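Local coordinates for putative NTP pyrophosphohydrolase (Exiguobacterium sibiricum 255-15, PDB 3NL9), which probably hydrolyses nucleoside triphosphates to the monophosphate and pyrophosphate, as an all-helical member of the phosphoribosyl-ATP pyrophosphohydrolase-like family, at the interface of chains A and B. Numbering follows the deposited sequence. Chains: chain A/B, putative NTP pyrophosphohydrolase.

The interface of chains A and B. Residues chain A 41, 98, 101-102, 105; chain B 41, 98, 101-102, 105.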
loop_
_atom_site.group_PDB
_atom_site.type_symbol
_atom_site.label_atom_id
_atom_site.label_comp_id
_atom_site.label_asym_id
_atom_site.label_seq_id
_atom_site.Cartn_x
_atom_site.Cartn_y
_atom_site.Cartn_z
ATOM N N THR A 41 3.321 4.524 -5.500
ATOM C CA THR A 41 2.363 3.724 -4.720
ATOM C C THR A 41 0.952 4.230 -5.015
ATOM O O THR A 41 0.040 3.440 -5.311
ATOM C CB THR A 41 2.697 3.772 -3.191
ATOM O OG1 THR A 41 4.082 3.418 -2.979
ATOM C CG2 THR A 41 1.800 2.842 -2.379
ATOM N N LEU A 98 4.146 3.187 6.751
ATOM C CA LEU A 98 4.213 2.108 5.768
ATOM C C LEU A 98 3.407 0.895 6.273
ATOM O O LEU A 98 2.732 0.213 5.493
ATOM C CB LEU A 98 5.670 1.727 5.462
ATOM C CG LEU A 98 6.466 2.706 4.582
ATOM C CD1 LEU A 98 7.894 2.248 4.454
ATOM C CD2 LEU A 98 5.839 2.947 3.202
ATOM N N ALA A 101 -0.318 1.665 5.917
ATOM C CA ALA A 101 -0.616 1.614 4.486
ATOM C C ALA A 101 -0.789 0.142 4.025
ATOM O O ALA A 101 -1.781 -0.216 3.387
ATOM C CB ALA A 101 0.515 2.326 3.653
ATOM N N LEU A 102 0.181 -0.700 4.393
ATOM C CA LEU A 102 0.106 -2.166 4.158
ATOM C C LEU A 102 -1.197 -2.733 4.687
ATOM O O LEU A 102 -1.884 -3.531 3.999
ATOM C CB LEU A 102 1.311 -2.881 4.802
ATOM C CG LEU A 102 1.380 -4.409 4.783
ATOM C CD1 LEU A 102 1.324 -4.940 3.335
ATOM C CD2 LEU A 102 2.627 -4.862 5.499
ATOM N N ILE A 105 -4.150 -1.687 2.442
ATOM C CA ILE A 105 -4.075 -2.421 1.189
ATOM C C ILE A 105 -4.674 -3.802 1.426
ATOM O O ILE A 105 -5.587 -4.234 0.719
ATOM C CB ILE A 105 -2.627 -2.495 0.708
ATOM C CG1 ILE A 105 -2.262 -1.173 0.014
ATOM C CG2 ILE A 105 -2.409 -3.698 -0.260
ATOM C CD1 ILE A 105 -0.766 -0.894 -0.026
ATOM N N THR B 41 -5.683 4.815 2.502
ATOM C CA THR B 41 -4.375 4.230 2.166
ATOM C C THR B 41 -3.379 5.365 1.935
ATOM O O THR B 41 -2.265 5.360 2.486
ATOM C CB THR B 41 -4.480 3.279 0.927
ATOM O OG1 THR B 41 -5.531 2.309 1.140
ATOM C CG2 THR B 41 -3.166 2.557 0.646
ATOM N N LEU B 98 -4.134 -3.236 -6.736
ATOM C CA LEU B 98 -3.862 -3.495 -5.323
ATOM C C LEU B 98 -2.548 -4.289 -5.184
ATOM O O LEU B 98 -1.761 -4.054 -4.260
ATOM C CB LEU B 98 -5.037 -4.229 -4.658
ATOM C CG LEU B 98 -6.292 -3.392 -4.362
ATOM C CD1 LEU B 98 -7.384 -4.267 -3.806
ATOM C CD2 LEU B 98 -6.031 -2.189 -3.445
ATOM N N ALA B 101 0.385 -1.929 -5.833
ATOM C CA ALA B 101 0.473 -1.049 -4.668
ATOM C C ALA B 101 1.201 -1.771 -3.502
ATOM O O ALA B 101 2.151 -1.245 -2.918
ATOM C CB ALA B 101 -0.959 -0.572 -4.216
ATOM N N LEU B 102 0.754 -2.995 -3.207
ATOM C CA LEU B 102 1.423 -3.880 -2.218
ATOM C C LEU B 102 2.903 -4.010 -2.522
ATOM O O LEU B 102 3.765 -3.903 -1.613
ATOM C CB LEU B 102 0.749 -5.266 -2.187
ATOM C CG LEU B 102 1.348 -6.376 -1.321
ATOM C CD1 LEU B 102 1.426 -5.934 0.156
ATOM C CD2 LEU B 102 0.533 -7.634 -1.488
ATOM N N ILE B 105 4.766 -0.749 -1.661
ATOM C CA ILE B 105 4.843 -0.616 -0.214
ATOM C C ILE B 105 6.008 -1.473 0.267
ATOM O O ILE B 105 6.910 -0.997 0.960
ATOM C CB ILE B 105 3.519 -1.031 0.424
ATOM C CG1 ILE B 105 2.524 0.135 0.320
ATOM C CG2 ILE B 105 3.711 -1.452 1.913
ATOM C CD1 ILE B 105 1.066 -0.292 0.406
#
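B:Ile105 meets the peptide group that joins A:Ala101 to A:Leu102. This patch has no aromatic ring, so such peptide groups are its flat surfaces. As modelled, the end methyl CD1 of B:Ile105 lies over one face of that peptide, 4.1 Å from A:Ala101 C. B:Thr41 comes in at a low slant beside the oxygen end, on the same side of the plane as the isoleucine methyl, its CG2 4.1 Å from A:Ala101 O. One turn earlier in the helix, the carbonyl tip of A:Leu98 faces the branch methyl of B:Ile105, with O to CG2 at 4.1 Å. Each contact has a twin with the chains exchanged.

The isoleucines form the centre. A:Ile105 and B:Ile105 reach toward each other tip to tip across the two-fold axis. Their CD1 methyls are modelled too close to be real, so the exact end positions are doubtful. In each isoleucine, CG1 sits anti to the carbonyl carbon (chi1 -81°) and CG2 anti to the backbone N. The two branches therefore serve different neighbours. CG1 of A:Ile105 takes the methyl CG2 of B:Thr41 at 3.9 Å, the side chains crossing at about a right angle. CG2 of A:Ile105 rests 4.0 Å from CB of B:Leu102.

On the flank opposite the threonines, the leucines touch each other. A:Leu102 CD1 and B:Leu102 CD1 stand 3.3 Å apart, tighter than normal packing. The side chains meet at a slant.

No polar bond crosses the patch, and the threonines contribute their methyls. Each Ile105 buries nearly 70 Å² against the partner, the largest share here. The patch is an apolar helix-to-helix contact between the two copies of helix 87-112, with helix 31-52 closing one side. It likely helps hold the two subunits together as a symmetric dimer, an arrangement typical of related all-helical NTP pyrophosphohydrolases.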